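Local coordinates for protein dihydrofolate reductase, putative (Aspergillus flavus, PDB 6DRS) that probably catalyses the NADPH-dependent reduction of dihydrofolate to tetrahydrofolate, and binds an antifolate inhibitor beside its dinucleotide cofactor, at residues T86-V89 / E90-K94. Residues are numbered along the deposited sequence; the frame is centred on the assembly and turned at random.
With NAP (NADP nicotinamide-adenine-dinucleotide phosphate), chain H.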
ATOM      1  N   THR A  86      -4.537  11.592 -10.262  1.00 24.06           N
ATOM      2  CA  THR A  86      -4.768  11.563 -11.703  1.00 26.86           C
ATOM      3  C   THR A  86      -4.570  12.959 -12.298  1.00 28.16           C
ATOM      4  O   THR A  86      -4.582  13.985 -11.595  1.00 27.15           O
ATOM      5  CB  THR A  86      -6.152  10.997 -12.056  1.00 27.69           C
ATOM      6  OG1 THR A  86      -6.185  10.891 -13.479  1.00 27.84           O
ATOM      7  CG2 THR A  86      -7.283  11.902 -11.616  1.00 26.85           C
ATOM      8  N   ARG A  87      -4.371  12.983 -13.612  1.00 29.37           N
ATOM      9  CA  ARG A  87      -4.318  14.253 -14.336  1.00 29.38           C
ATOM     10  C   ARG A  87      -5.667  14.519 -15.020  1.00 28.51           C
ATOM     11  O   ARG A  87      -5.831  15.538 -15.666  1.00 29.35           O
ATOM     12  CB  ARG A  87      -3.171  14.243 -15.347  1.00 29.81           C
ATOM     13  CG  ARG A  87      -1.808  14.372 -14.693  1.00 32.49           C
ATOM     14  CD  ARG A  87      -0.689  14.617 -15.681  1.00 33.20           C
ATOM     15  NE  ARG A  87       0.586  14.684 -14.974  1.00 34.28           N
ATOM     16  CZ  ARG A  87       1.360  13.634 -14.721  1.00 33.07           C
ATOM     17  NH1 ARG A  87       1.042  12.435 -15.192  1.00 31.00           N
ATOM     18  NH2 ARG A  87       2.441  13.793 -13.977  1.00 34.23           N
ATOM     19  N   ASP A  88      -6.626  13.609 -14.884  1.00 26.50           N
ATOM     20  CA  ASP A  88      -7.956  13.856 -15.400  1.00 26.94           C
ATOM     21  C   ASP A  88      -8.989  13.699 -14.264  1.00 25.67           C
ATOM     22  O   ASP A  88      -9.787  12.721 -14.228  1.00 22.19           O
ATOM     23  CB  ASP A  88      -8.237  13.005 -16.644  1.00 26.65           C
ATOM     24  CG  ASP A  88      -9.712  13.018 -17.019  1.00 28.67           C
ATOM     25  OD1 ASP A  88     -10.345  14.083 -16.858  1.00 32.21           O
ATOM     26  OD2 ASP A  88     -10.231  11.969 -17.441  1.00 30.40           O
ATOM     27  N   VAL A  89      -8.995  14.687 -13.351  1.00 27.90           N
ATOM     28  CA  VAL A  89      -9.841  14.623 -12.139  1.00 27.13           C
ATOM     29  C   VAL A  89     -11.302  14.459 -12.555  1.00 27.57           C
ATOM     30  O   VAL A  89     -12.029  13.621 -11.996  1.00 25.99           O
ATOM     31  CB  VAL A  89      -9.646  15.832 -11.201  1.00 27.06           C
ATOM     32  CG1 VAL A  89     -10.690  15.844 -10.084  1.00 26.47           C
ATOM     33  CG2 VAL A  89      -8.251  15.842 -10.604  1.00 26.73           C
ATOM     34  N   GLU A  90     -11.683  15.229 -13.574  1.00 29.40           N
ATOM     35  CA  GLU A  90     -13.076  15.346 -14.019  1.00 32.70           C
ATOM     36  C   GLU A  90     -13.595  13.967 -14.433  1.00 29.35           C
ATOM     37  O   GLU A  90     -14.602  13.499 -13.889  1.00 28.85           O
ATOM     38  CB  GLU A  90     -13.224  16.371 -15.156  1.00 43.19           C
ATOM     39  CG  GLU A  90     -12.510  17.700 -14.911  1.00 57.78           C
ATOM     40  CD  GLU A  90     -11.010  17.774 -15.204  1.00 67.52           C
ATOM     41  OE1 GLU A  90     -10.310  16.745 -15.080  1.00 71.13           O
ATOM     42  OE2 GLU A  90     -10.530  18.875 -15.548  1.00 73.83           O
ATOM     43  N   GLY A  91     -12.892  13.326 -15.374  1.00 26.43           N
ATOM     44  CA  GLY A  91     -13.340  12.053 -15.928  1.00 25.24           C
ATOM     45  C   GLY A  91     -13.263  10.935 -14.907  1.00 24.84           C
ATOM     46  O   GLY A  91     -14.196  10.131 -14.776  1.00 26.75           O
ATOM     47  N   VAL A  92     -12.154  10.898 -14.166  1.00 26.05           N
ATOM     48  CA  VAL A  92     -11.885   9.807 -13.205  1.00 24.97           C
ATOM     49  C   VAL A  92     -12.844   9.920 -11.997  1.00 23.56           C
ATOM     50  O   VAL A  92     -13.437   8.906 -11.560  1.00 23.23           O
ATOM     51  CB  VAL A  92     -10.391   9.800 -12.816  1.00 23.60           C
ATOM     52  CG1 VAL A  92     -10.072   8.781 -11.729  1.00 22.22           C
ATOM     53  CG2 VAL A  92      -9.514   9.559 -14.034  1.00 24.67           C
ATOM     54  N   SER A  93     -13.026  11.148 -11.487  1.00 23.36           N
ATOM     55  CA  SER A  93     -14.090  11.460 -10.485  1.00 25.19           C
ATOM     56  C   SER A  93     -15.399  10.739 -10.817  1.00 26.45           C
ATOM     57  O   SER A  93     -15.904   9.993  -9.976  1.00 27.32           O
ATOM     58  CB  SER A  93     -14.333  12.930 -10.397  1.00 23.90           C
ATOM     59  OG  SER A  93     -13.232  13.557  -9.771  1.00 25.18           O
ATOM     60  N   LYS A  94     -15.949  10.952 -12.025  1.00 26.22           N
ATOM     61  CA  LYS A  94     -17.263  10.365 -12.344  1.00 26.56           C
ATOM     62  C   LYS A  94     -17.215   8.847 -12.189  1.00 26.19           C
ATOM     63  O   LYS A  94     -18.157   8.228 -11.653  1.00 25.90           O
ATOM     64  CB  LYS A  94     -17.720  10.672 -13.771  1.00 30.71           C
ATOM     65  CG  LYS A  94     -17.924  12.140 -14.125  1.00 37.43           C
ATOM     66  CD  LYS A  94     -19.229  12.369 -14.914  1.00 45.31           C
ATOM     67  CE  LYS A  94     -19.107  13.253 -16.143  1.00 47.26           C
ATOM     68  NZ  LYS A  94     -18.105  14.332 -15.962  1.00 48.50           N
TER
HETATM   69  PA  NAP H 307       0.931   4.551 -10.872  1.00 16.47           P
HETATM   70  O1A NAP H 307       0.095   3.613 -10.048  1.00 15.94           O
HETATM   71  O2A NAP H 307       2.047   5.420 -10.418  1.00 15.21           O
HETATM   72  O5B NAP H 307      -0.092   5.484 -11.722  1.00 19.00           O
HETATM   73  C5B NAP H 307       0.307   6.319 -12.827  1.00 19.26           C
HETATM   74  C4B NAP H 307      -0.862   7.254 -13.058  1.00 20.89           C
HETATM   75  O4B NAP H 307      -1.019   8.095 -11.913  1.00 21.63           O
HETATM   76  C3B NAP H 307      -0.671   8.222 -14.215  1.00 22.19           C
HETATM   77  O3B NAP H 307      -1.066   7.614 -15.455  1.00 19.81           O
HETATM   78  C2B NAP H 307      -1.585   9.365 -13.815  1.00 21.97           C
HETATM   79  O2B NAP H 307      -2.947   8.973 -13.970  1.00 20.75           O
HETATM   80  C1B NAP H 307      -1.422   9.416 -12.307  1.00 23.77           C
HETATM   81  N9A NAP H 307      -0.358  10.329 -11.930  1.00 25.51           N
HETATM   82  C8A NAP H 307       0.904   9.898 -11.772  1.00 27.71           C
HETATM   83  N7A NAP H 307       1.697  10.932 -11.419  1.00 30.01           N
HETATM   84  C5A NAP H 307       0.933  12.043 -11.339  1.00 29.89           C
HETATM   85  C6A NAP H 307       1.174  13.467 -11.012  1.00 30.79           C
HETATM   86  N6A NAP H 307       2.423  13.829 -10.686  1.00 33.72           N
HETATM   87  N1A NAP H 307       0.155  14.353 -11.030  1.00 29.98           N
HETATM   88  C2A NAP H 307      -1.078  13.920 -11.350  1.00 29.09           C
HETATM   89  N3A NAP H 307      -1.366  12.627 -11.662  1.00 28.77           N
HETATM   90  C4A NAP H 307      -0.428  11.646 -11.685  1.00 27.35           C
HETATM   91  O3  NAP H 307       1.391   3.645 -12.163  1.00 18.04           O
HETATM   92  PN  NAP H 307       2.773   2.814 -12.400  1.00 16.18           P
HETATM   93  O1N NAP H 307       3.948   3.538 -11.890  1.00 15.30           O
HETATM   94  O2N NAP H 307       2.655   2.443 -13.862  1.00 17.71           O
HETATM   95  O5D NAP H 307       2.524   1.498 -11.527  1.00 14.77           O
HETATM   96  C5D NAP H 307       1.427   0.657 -11.783  1.00 13.49           C
HETATM   97  C4D NAP H 307       2.045  -0.722 -11.703  1.00 13.54           C
HETATM   98  O4D NAP H 307       2.710  -0.836 -10.444  1.00 13.23           O
HETATM   99  C3D NAP H 307       1.077  -1.876 -11.804  1.00 13.46           C
HETATM  100  O3D NAP H 307       1.768  -2.943 -12.506  1.00 14.03           O
HETATM  101  C2D NAP H 307       0.855  -2.240 -10.360  1.00 12.45           C
HETATM  102  O2D NAP H 307       0.476  -3.588 -10.246  1.00 11.87           O
HETATM  103  C1D NAP H 307       2.210  -1.978  -9.742  1.00 13.28           C
HETATM  104  N1N NAP H 307       2.133  -1.733  -8.286  1.00 14.26           N
HETATM  105  C2N NAP H 307       2.790  -2.586  -7.467  1.00 14.42           C
HETATM  106  C3N NAP H 307       2.750  -2.441  -6.064  1.00 15.18           C
HETATM  107  C7N NAP H 307       3.517  -3.413  -5.171  1.00 15.37           C
HETATM  108  O7N NAP H 307       3.582  -3.235  -3.950  1.00 14.98           O
HETATM  109  N7N NAP H 307       4.116  -4.468  -5.754  1.00 14.23           N
HETATM  110  C4N NAP H 307       1.967  -1.400  -5.525  1.00 14.87           C
HETATM  111  C5N NAP H 307       1.297  -0.546  -6.404  1.00 14.83           C
HETATM  112  C6N NAP H 307       1.376  -0.733  -7.785  1.00 14.43           C
HETATM  113  P2B NAP H 307      -3.783   9.366 -15.287  1.00 20.56           P
HETATM  114  O1X NAP H 307      -3.156   8.580 -16.430  1.00 20.33           O
HETATM  115  O2X NAP H 307      -5.144   8.765 -14.997  1.00 19.19           O
HETATM  116  O3X NAP H 307      -3.520  10.840 -15.301  1.00 19.54           O
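Asp88 O accepts from Val92 N at 3.0 Å, with the C=O pointing almost straight at the donor (167°), a bond that closes the first turn of helix 89-116, where the chain leaves the loop after strand 81-85. Asp88 is the N-cap of this helix. Its CG lies anti to the backbone N (chi1 168°), which carries the carboxylate forward to the first turn of the helix, where OD1 takes Gly91 N at 3.0 Å from above the carboxylate plane. A short acidic side chain suits this place, since it satisfies a first-turn N-H and its charge should be favoured by the helix dipole. Gly91, lacking a side chain, lets OD2 lie close to its CA. Glu90 OE1 comes within 3.2 Å of Asp88 OD1, an approach of like charges that probably costs some energy.

Two residues before the cap, in the loop, Thr86 forms an ST turn, its OG1 accepting from Asp88 N along a nearly linear bond (175°). The same hydroxyl donates to O2X of the NADP 2'-phosphate at 2.8 Å, while Arg87 N holds O3X; from the extended Arg87 chain, one guanidinium face lies over the adenine, with C5A displaced toward the rim of the group. Threonine also brings a methyl: Thr86 and Val92 meet tip to tip beside Val131 of strand 128-132, with Thr86 CG2 3.9 Å from Val92 CB.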